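Long-range contact in N-acetylmuramoyl-L-alanine amidase (PDB 6SRT), which probably cleaves the amide bond between N-acetylmuramic acid and L-alanine in bacterial cell-wall peptidoglycan, as a zinc-dependent endolysin: residues F39-N53 with V99-N113. Residues are numbered along the deposited sequence; the frame is centred on the assembly and turned at random.
With ZN (zinc ion), chain B.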
ATOM      1  N   PHE A  39       6.372 -13.146  -7.534  1.00 13.37           N
ATOM      2  CA  PHE A  39       5.966 -12.418  -6.326  1.00 12.36           C
ATOM      3  C   PHE A  39       5.337 -13.427  -5.371  1.00 12.46           C
ATOM      4  O   PHE A  39       4.476 -14.150  -5.783  1.00 16.12           O
ATOM      5  CB  PHE A  39       4.936 -11.377  -6.752  1.00 12.68           C
ATOM      6  CG  PHE A  39       4.376 -10.510  -5.660  1.00 11.05           C
ATOM      7  CD1 PHE A  39       5.154  -9.725  -4.845  1.00 11.33           C
ATOM      8  CD2 PHE A  39       2.997 -10.467  -5.453  1.00 12.40           C
ATOM      9  CE1 PHE A  39       4.606  -8.926  -3.864  1.00 11.63           C
ATOM     10  CE2 PHE A  39       2.439  -9.616  -4.524  1.00 13.04           C
ATOM     11  CZ  PHE A  39       3.238  -8.866  -3.696  1.00 11.83           C
ATOM     12  N   ASN A  40       5.875 -13.482  -4.155  1.00 11.61           N
ATOM     13  CA  ASN A  40       5.435 -14.497  -3.181  1.00 12.56           C
ATOM     14  C   ASN A  40       5.241 -13.759  -1.864  1.00 11.35           C
ATOM     15  O   ASN A  40       6.104 -13.800  -0.981  1.00 12.99           O
ATOM     16  CB  ASN A  40       6.450 -15.632  -3.101  1.00 14.84           C
ATOM     17  CG  ASN A  40       6.504 -16.434  -4.384  1.00 16.61           C
ATOM     18  OD1 ASN A  40       5.746 -17.424  -4.517  1.00 23.50           O
ATOM     19  ND2 ASN A  40       7.360 -16.014  -5.256  1.00 18.90           N
ATOM     20  N   PRO A  41       4.115 -13.063  -1.687  1.00 10.88           N
ATOM     21  CA  PRO A  41       3.999 -12.177  -0.545  1.00 11.24           C
ATOM     22  C   PRO A  41       3.848 -12.888   0.786  1.00 11.43           C
ATOM     23  O   PRO A  41       3.061 -13.839   0.897  1.00 13.33           O
ATOM     24  CB  PRO A  41       2.759 -11.346  -0.889  1.00 12.84           C
ATOM     25  CG  PRO A  41       1.969 -12.234  -1.825  1.00 13.17           C
ATOM     26  CD  PRO A  41       3.011 -12.954  -2.632  1.00 12.22           C
ATOM     27  N   ASN A  42       4.591 -12.413   1.768  1.00 11.06           N
ATOM     28  CA  ASN A  42       4.472 -12.864   3.155  1.00 11.49           C
ATOM     29  C   ASN A  42       4.491 -11.692   4.121  1.00 11.07           C
ATOM     30  O   ASN A  42       4.653 -11.901   5.339  1.00 12.81           O
ATOM     31  CB  ASN A  42       5.441 -13.957   3.486  1.00 11.78           C
ATOM     32  CG  ASN A  42       6.882 -13.477   3.442  1.00 13.99           C
ATOM     33  OD1 ASN A  42       7.176 -12.296   3.332  1.00 14.04           O
ATOM     34  ND2 ASN A  42       7.816 -14.423   3.544  1.00 20.64           N
ATOM     35  N   MET A  43       4.299 -10.467   3.622  0.50 10.45           N
ATOM     36  CA  MET A  43       4.456  -9.195   4.389  0.50 10.05           C
ATOM     37  C   MET A  43       3.491  -8.203   3.757  0.50  9.65           C
ATOM     38  O   MET A  43       3.224  -8.264   2.543  0.50 10.25           O
ATOM     39  CB  MET A  43       5.907  -8.708   4.314  0.50 11.31           C
ATOM     40  CG  MET A  43       6.193  -7.551   5.185  0.50 11.05           C
ATOM     41  SD  MET A  43       7.850  -6.918   4.770  0.50 11.58           S
ATOM     42  CE  MET A  43       8.814  -8.217   5.539  0.50 14.14           C
ATOM     43  N   ILE A  44       2.972  -7.279   4.590  1.00 10.13           N
ATOM     44  CA  ILE A  44       2.311  -6.065   4.129  1.00  9.56           C
ATOM     45  C   ILE A  44       3.112  -4.881   4.695  1.00 10.46           C
ATOM     46  O   ILE A  44       3.435  -4.882   5.868  1.00 11.48           O
ATOM     47  CB  ILE A  44       0.857  -6.000   4.604  1.00 10.78           C
ATOM     48  CG1 ILE A  44       0.023  -7.081   3.982  1.00 12.42           C
ATOM     49  CG2 ILE A  44       0.258  -4.621   4.401  1.00 13.84           C
ATOM     50  CD1 ILE A  44      -1.263  -7.312   4.661  1.00 14.78           C
ATOM     51  N   VAL A  45       3.431  -3.950   3.819  1.00  9.75           N
ATOM     52  CA  VAL A  45       4.195  -2.724   4.163  1.00  9.81           C
ATOM     53  C   VAL A  45       3.315  -1.496   3.912  1.00  9.63           C
ATOM     54  O   VAL A  45       2.763  -1.320   2.796  1.00  9.91           O
ATOM     55  CB  VAL A  45       5.506  -2.598   3.386  1.00  9.82           C
ATOM     56  CG1 VAL A  45       6.234  -1.319   3.749  1.00 11.22           C
ATOM     57  CG2 VAL A  45       6.413  -3.785   3.618  1.00 11.35           C
ATOM     58  N   TYR A  46       3.192  -0.657   4.958  1.00  9.33           N
ATOM     59  CA  TYR A  46       2.384   0.564   4.895  1.00 10.09           C
ATOM     60  C   TYR A  46       3.248   1.785   4.575  1.00  9.90           C
ATOM     61  O   TYR A  46       4.342   1.969   5.113  1.00 10.20           O
ATOM     62  CB  TYR A  46       1.661   0.825   6.222  1.00 10.06           C
ATOM     63  CG  TYR A  46       0.709  -0.283   6.615  1.00 10.09           C
ATOM     64  CD1 TYR A  46      -0.510  -0.370   6.006  1.00 10.51           C
ATOM     65  CD2 TYR A  46       1.007  -1.232   7.558  1.00 13.21           C
ATOM     66  CE1 TYR A  46      -1.421  -1.382   6.271  1.00 10.70           C
ATOM     67  CE2 TYR A  46       0.114  -2.199   7.891  1.00 15.16           C
ATOM     68  CZ  TYR A  46      -1.091  -2.316   7.227  1.00 12.09           C
ATOM     69  OH  TYR A  46      -1.881  -3.389   7.569  1.00 14.64           O
ATOM     70  N   HIS A  47       2.687   2.619   3.686  1.00  9.27           N
ATOM     71  CA  HIS A  47       3.311   3.846   3.159  1.00  9.57           C
ATOM     72  C   HIS A  47       2.387   5.040   3.296  1.00 10.06           C
ATOM     73  O   HIS A  47       1.177   4.872   3.328  1.00 10.10           O
ATOM     74  CB  HIS A  47       3.638   3.672   1.703  1.00  9.20           C
ATOM     75  CG  HIS A  47       4.590   2.563   1.398  1.00  9.83           C
ATOM     76  ND1 HIS A  47       5.946   2.800   1.381  1.00 10.73           N
ATOM     77  CD2 HIS A  47       4.382   1.276   1.073  1.00 10.21           C
ATOM     78  CE1 HIS A  47       6.555   1.672   1.045  1.00 11.29           C
ATOM     79  NE2 HIS A  47       5.628   0.710   0.900  1.00 11.02           N
ATOM     80  N   HIS A  48       2.988   6.222   3.278  1.00 10.31           N
ATOM     81  CA  HIS A  48       2.248   7.468   2.996  1.00 10.88           C
ATOM     82  C   HIS A  48       2.811   8.058   1.733  1.00 10.92           C
ATOM     83  O   HIS A  48       3.896   7.713   1.287  1.00 12.46           O
ATOM     84  CB  HIS A  48       2.241   8.438   4.178  1.00 10.64           C
ATOM     85  CG  HIS A  48       3.490   9.136   4.553  1.00 11.08           C
ATOM     86  ND1 HIS A  48       3.466  10.217   5.448  1.00 11.49           N
ATOM     87  CD2 HIS A  48       4.766   8.950   4.146  1.00 11.59           C
ATOM     88  CE1 HIS A  48       4.686  10.632   5.597  1.00 11.66           C
ATOM     89  NE2 HIS A  48       5.510   9.904   4.800  1.00 11.60           N
ATOM     90  N   THR A  49       2.043   8.952   1.130  1.00 10.95           N
ATOM     91  CA  THR A  49       2.434   9.571  -0.123  1.00 11.23           C
ATOM     92  C   THR A  49       3.191  10.871   0.034  1.00 12.17           C
ATOM     93  O   THR A  49       3.796  11.328  -0.949  1.00 13.08           O
ATOM     94  CB  THR A  49       1.216   9.832  -1.003  1.00 11.56           C
ATOM     95  OG1 THR A  49       0.291  10.688  -0.309  1.00 12.44           O
ATOM     96  CG2 THR A  49       0.502   8.565  -1.398  1.00 13.56           C
ATOM     97  N   VAL A  50       3.148  11.481   1.190  1.00 12.42           N
ATOM     98  CA  VAL A  50       3.664  12.814   1.514  1.00 12.76           C
ATOM     99  C   VAL A  50       2.801  13.889   0.848  1.00 12.92           C
ATOM    100  O   VAL A  50       2.192  14.679   1.537  1.00 15.41           O
ATOM    101  CB  VAL A  50       5.157  13.003   1.231  1.00 14.64           C
ATOM    102  CG1 VAL A  50       5.612  14.391   1.656  1.00 17.74           C
ATOM    103  CG2 VAL A  50       5.984  11.937   1.930  1.00 16.15           C
ATOM    104  N   ASP A  51       2.796  13.940  -0.452  1.00 12.72           N
ATOM    105  CA  ASP A  51       1.955  14.870  -1.178  1.00 13.67           C
ATOM    106  C   ASP A  51       0.498  14.422  -1.138  1.00 13.05           C
ATOM    107  O   ASP A  51       0.187  13.261  -1.190  1.00 14.96           O
ATOM    108  CB  ASP A  51       2.401  14.965  -2.626  1.00 17.02           C
ATOM    109  CG  ASP A  51       3.827  15.511  -2.812  1.00 21.58           C
ATOM    110  OD1 ASP A  51       4.265  16.350  -2.039  1.00 24.57           O
ATOM    111  OD2 ASP A  51       4.473  15.071  -3.702  1.00 42.18           O
ATOM    112  N   ASN A  52      -0.379  15.399  -0.990  1.00 13.68           N
ATOM    113  CA  ASN A  52      -1.839  15.287  -1.072  1.00 14.55           C
ATOM    114  C   ASN A  52      -2.352  15.616  -2.482  1.00 15.62           C
ATOM    115  O   ASN A  52      -1.606  16.082  -3.303  1.00 20.09           O
ATOM    116  CB  ASN A  52      -2.498  16.111   0.018  1.00 14.42           C
ATOM    117  CG  ASN A  52      -2.395  15.456   1.364  1.00 15.34           C
ATOM    118  OD1 ASN A  52      -2.879  14.384   1.563  1.00 18.52           O
ATOM    119  ND2 ASN A  52      -1.747  16.115   2.304  1.00 16.89           N
ATOM    120  N   ASN A  53      -3.637  15.443  -2.759  0.50 19.14           N
ATOM    121  CA  ASN A  53      -4.240  15.812  -4.067  0.50 19.87           C
ATOM    122  C   ASN A  53      -3.901  14.796  -5.146  0.50 18.64           C
ATOM    123  O   ASN A  53      -4.331  15.132  -6.218  0.50 18.53           O
ATOM    124  CB  ASN A  53      -3.871  17.224  -4.580  0.50 16.60           C
ATOM    125  CG  ASN A  53      -4.658  18.260  -3.820  0.50 18.62           C
ATOM    126  OD1 ASN A  53      -5.366  17.882  -2.893  0.50 24.13           O
ATOM    127  ND2 ASN A  53      -4.523  19.530  -4.147  0.50 18.53           N
ATOM    128  N   VAL A  99      12.494  -5.895  -0.199  1.00 12.38           N
ATOM    129  CA  VAL A  99      11.396  -6.836   0.153  1.00 11.26           C
ATOM    130  C   VAL A  99      10.275  -6.781  -0.898  1.00 11.21           C
ATOM    131  O   VAL A  99       9.199  -7.318  -0.658  1.00 11.76           O
ATOM    132  CB  VAL A  99      10.820  -6.544   1.570  1.00 12.55           C
ATOM    133  CG1 VAL A  99      11.883  -6.791   2.631  1.00 15.18           C
ATOM    134  CG2 VAL A  99      10.184  -5.155   1.692  1.00 13.32           C
ATOM    135  N   ASN A 100      10.534  -6.213  -2.071  1.00 10.38           N
ATOM    136  CA  ASN A 100       9.458  -6.081  -3.038  1.00  9.88           C
ATOM    137  C   ASN A 100       8.919  -7.420  -3.495  1.00 11.96           C
ATOM    138  O   ASN A 100       7.710  -7.570  -3.682  1.00 12.15           O
ATOM    139  CB  ASN A 100       9.913  -5.272  -4.244  1.00 10.80           C
ATOM    140  CG  ASN A 100       9.816  -3.760  -4.056  1.00 11.25           C
ATOM    141  OD1 ASN A 100       8.794  -3.282  -3.570  1.00 11.47           O
ATOM    142  ND2 ASN A 100      10.852  -3.047  -4.509  1.00 12.45           N
ATOM    143  N   ALA A 101       9.740  -8.460  -3.599  1.00 11.01           N
ATOM    144  CA  ALA A 101       9.259  -9.766  -4.069  1.00 11.33           C
ATOM    145  C   ALA A 101       8.415 -10.464  -3.029  1.00 11.45           C
ATOM    146  O   ALA A 101       7.797 -11.487  -3.363  1.00 13.61           O
ATOM    147  CB  ALA A 101      10.419 -10.633  -4.512  1.00 15.19           C
ATOM    148  N   ARG A 102       8.392  -9.985  -1.796  1.00 10.83           N
ATOM    149  CA  ARG A 102       7.688 -10.639  -0.677  0.50 10.90           C
ATOM    150  C   ARG A 102       6.656  -9.722   0.009  1.00 10.33           C
ATOM    151  O   ARG A 102       6.061 -10.178   0.997  1.00 11.91           O
ATOM    152  CB  ARG A 102       8.690 -11.200   0.346  0.50 13.03           C
ATOM    153  CG  ARG A 102       9.406 -10.114   1.130  0.50 12.41           C
ATOM    154  CD  ARG A 102      10.338 -10.707   2.150  0.50 13.17           C
ATOM    155  NE  ARG A 102       9.714 -11.264   3.332  0.50 12.91           N
ATOM    156  CZ  ARG A 102      10.353 -11.538   4.457  0.50 16.83           C
ATOM    157  NH1 ARG A 102      11.649 -11.337   4.526  0.50 20.60           N
ATOM    158  NH2 ARG A 102       9.706 -12.020   5.498  0.50 18.84           N
ATOM    159  N   ALA A 103       6.455  -8.503  -0.456  1.00  9.68           N
ATOM    160  CA  ALA A 103       5.625  -7.547   0.289  1.00 10.30           C
ATOM    161  C   ALA A 103       4.583  -6.881  -0.577  1.00  9.58           C
ATOM    162  O   ALA A 103       4.927  -6.257  -1.588  1.00 10.32           O
ATOM    163  CB  ALA A 103       6.506  -6.511   0.946  1.00 10.98           C
ATOM    164  N   PHE A 104       3.347  -6.918  -0.118  1.00  9.49           N
ATOM    165  CA  PHE A 104       2.356  -5.927  -0.591  1.00  9.79           C
ATOM    166  C   PHE A 104       2.667  -4.557  -0.074  1.00  8.81           C
ATOM    167  O   PHE A 104       3.133  -4.390   1.061  1.00 11.04           O
ATOM    168  CB  PHE A 104       0.960  -6.312  -0.108  1.00  9.98           C
ATOM    169  CG  PHE A 104       0.360  -7.490  -0.816  1.00  9.89           C
ATOM    170  CD1 PHE A 104      -0.021  -7.356  -2.151  1.00 10.75           C
ATOM    171  CD2 PHE A 104       0.119  -8.678  -0.129  1.00  9.85           C
ATOM    172  CE1 PHE A 104      -0.549  -8.446  -2.829  1.00 11.44           C
ATOM    173  CE2 PHE A 104      -0.456  -9.741  -0.826  1.00 12.33           C
ATOM    174  CZ  PHE A 104      -0.773  -9.626  -2.153  1.00 11.96           C
ATOM    175  N   GLY A 105       2.468  -3.589  -0.932  1.00  9.10           N
ATOM    176  CA  GLY A 105       2.639  -2.174  -0.547  1.00  9.38           C
ATOM    177  C   GLY A 105       1.314  -1.460  -0.591  1.00  9.25           C
ATOM    178  O   GLY A 105       0.620  -1.422  -1.625  1.00 10.61           O
ATOM    179  N   ILE A 106       0.886  -0.877   0.547  1.00  8.55           N
ATOM    180  CA  ILE A 106      -0.381  -0.131   0.696  1.00  9.45           C
ATOM    181  C   ILE A 106      -0.034   1.282   1.054  1.00  9.26           C
ATOM    182  O   ILE A 106       0.520   1.512   2.133  1.00 10.23           O
ATOM    183  CB  ILE A 106      -1.279  -0.748   1.756  1.00  9.94           C
ATOM    184  CG1 ILE A 106      -1.617  -2.228   1.472  1.00 11.34           C
ATOM    185  CG2 ILE A 106      -2.554   0.091   1.888  1.00 11.65           C
ATOM    186  CD1 ILE A 106      -2.374  -2.909   2.566  1.00 11.70           C
ATOM    187  N   ALA A 107      -0.339   2.215   0.171  1.00  8.75           N
ATOM    188  CA  ALA A 107      -0.107   3.630   0.404  1.00  9.43           C
ATOM    189  C   ALA A 107      -1.404   4.304   0.787  1.00  9.28           C
ATOM    190  O   ALA A 107      -2.442   4.027   0.190  1.00 11.34           O
ATOM    191  CB  ALA A 107       0.455   4.296  -0.808  1.00 10.69           C
ATOM    192  N   SER A 108      -1.310   5.263   1.688  1.00  9.89           N
ATOM    193  CA  SER A 108      -2.395   6.156   2.132  1.00 10.46           C
ATOM    194  C   SER A 108      -2.043   7.567   1.774  1.00 10.69           C
ATOM    195  O   SER A 108      -0.929   8.027   2.031  1.00 10.55           O
ATOM    196  CB  SER A 108      -2.656   5.991   3.604  1.00 11.38           C
ATOM    197  OG  SER A 108      -3.121   4.688   3.950  1.00 12.55           O
ATOM    198  N   GLU A 109      -2.999   8.283   1.206  1.00 11.05           N
ATOM    199  CA  GLU A 109      -2.833   9.674   0.807  1.00 11.28           C
ATOM    200  C   GLU A 109      -2.640  10.570   2.020  1.00 11.66           C
ATOM    201  O   GLU A 109      -3.590  10.718   2.835  1.00 12.58           O
ATOM    202  CB  GLU A 109      -4.085  10.136   0.072  1.00 12.08           C
ATOM    203  CG  GLU A 109      -4.051  11.569  -0.446  1.00 14.15           C
ATOM    204  CD  GLU A 109      -5.302  12.037  -1.132  1.00 16.66           C
ATOM    205  OE1 GLU A 109      -6.318  11.325  -1.137  1.00 16.09           O
ATOM    206  OE2 GLU A 109      -5.218  13.093  -1.768  1.00 24.91           O
ATOM    207  N   GLY A 110      -1.500  11.248   2.128  1.00 11.79           N
ATOM    208  CA  GLY A 110      -1.231  12.164   3.242  1.00 12.36           C
ATOM    209  C   GLY A 110       0.216  12.175   3.607  1.00 11.04           C
ATOM    210  O   GLY A 110       1.021  11.360   3.146  1.00 11.28           O
ATOM    211  N   ASN A 111       0.529  13.166   4.442  1.00 11.49           N
ATOM    212  CA  ASN A 111       1.842  13.274   5.091  1.00 10.78           C
ATOM    213  C   ASN A 111       1.561  13.089   6.584  1.00 10.49           C
ATOM    214  O   ASN A 111       1.189  14.065   7.267  1.00 11.84           O
ATOM    215  CB  ASN A 111       2.478  14.643   4.856  1.00 11.72           C
ATOM    216  CG  ASN A 111       3.755  14.787   5.615  1.00 12.15           C
ATOM    217  OD1 ASN A 111       4.166  13.885   6.360  1.00 12.83           O
ATOM    218  ND2 ASN A 111       4.351  15.962   5.551  1.00 14.33           N
ATOM    219  N   PHE A 112       1.754  11.867   7.079  1.00 11.13           N
ATOM    220  CA  PHE A 112       1.359  11.596   8.477  1.00 10.87           C
ATOM    221  C   PHE A 112       2.396  12.052   9.488  1.00 12.88           C
ATOM    222  O   PHE A 112       2.169  11.805  10.673  1.00 13.89           O
ATOM    223  CB  PHE A 112       0.812  10.178   8.662  1.00 11.65           C
ATOM    224  CG  PHE A 112      -0.315   9.938   7.697  1.00 11.18           C
ATOM    225  CD1 PHE A 112      -1.515  10.615   7.761  1.00 11.67           C
ATOM    226  CD2 PHE A 112      -0.147   9.049   6.661  1.00 12.44           C
ATOM    227  CE1 PHE A 112      -2.496  10.479   6.811  1.00 12.74           C
ATOM    228  CE2 PHE A 112      -1.105   8.871   5.693  1.00 13.33           C
ATOM    229  CZ  PHE A 112      -2.272   9.571   5.787  1.00 13.84           C
ATOM    230  N   ASN A 113       3.427  12.787   9.067  1.00 12.33           N
ATOM    231  CA  ASN A 113       4.170  13.612  10.046  1.00 13.17           C
ATOM    232  C   ASN A 113       3.368  14.818  10.491  1.00 13.66           C
ATOM    233  O   ASN A 113       3.709  15.327  11.528  1.00 16.49           O
ATOM    234  CB  ASN A 113       5.452  14.107   9.401  1.00 14.48           C
ATOM    235  CG  ASN A 113       6.487  13.031   9.294  1.00 16.87           C
ATOM    236  OD1 ASN A 113       6.493  12.018   9.992  1.00 17.18           O
ATOM    237  ND2 ASN A 113       7.456  13.264   8.432  1.00 22.87           N
TER
HETATM  238 ZN    ZN B 201       7.025   4.463   1.925  0.80 11.54          ZN
HETATM  239  O   HOH W   1       9.312 -14.202  -4.919  1.00 28.16           O
HETATM  240  O   HOH W   2       7.260 -11.933   6.562  1.00 21.48           O
HETATM  241  O   HOH W   3      -0.791   3.039   4.223  1.00 11.19           O
HETATM  242  O   HOH W   4      -6.410  15.575  -0.953  1.00 35.64           O
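F39 drives the edge of its ring against one face of F104, the planes 83° apart and CE2 3.6 Å from F104 CE1, while P41 packs CB and CG against the CD2-CE2-CZ side of the F104 ring. This T-shaped pair closes the start of two neighbouring parallel strands, 43-48 and 103-108. Nearby, R102 turns its flat guanidinium edge to N42: NE gives a hydrogen bond of 2.7 Å to OD1 of N42, in plane and on a lone pair, and NH2 adds a weak one. The methyl CE of M43 lies over one face of that guanidinium, toward its rim, a place suited to a flexible apolar chain.

Along the strands, ladder bonds such as V45 N to F104 O (2.8 Å) fix the register. I44 CG2 meets I106 CD1 at 3.6 Å on the face packed by helix 119-136; small A103, G105 and A107 line the opposite face. There H47 points ND1 at the zinc ion (2.1 Å), and H95 takes up its NE2.

At the C-terminal end of strand 43-48, H48 has CG between its backbone N and carbonyl carbon (chi1 71°), which turns the ring toward F112 in the loop after strand 103-108. F112 N donates a hydrogen bond to H48 ND1 (2.9 Å), lying almost exactly in the ring plane, as suits a ring nitrogen that accepts. T49 OG1 accepts from G110 N and donates to D51 O, a double role that suits a hydroxyl.

The paired central strands, with H47 near the C-terminal end of an inner strand joining H144 and C152 round zinc, are characteristic of the Amidase_2/PGRP fold.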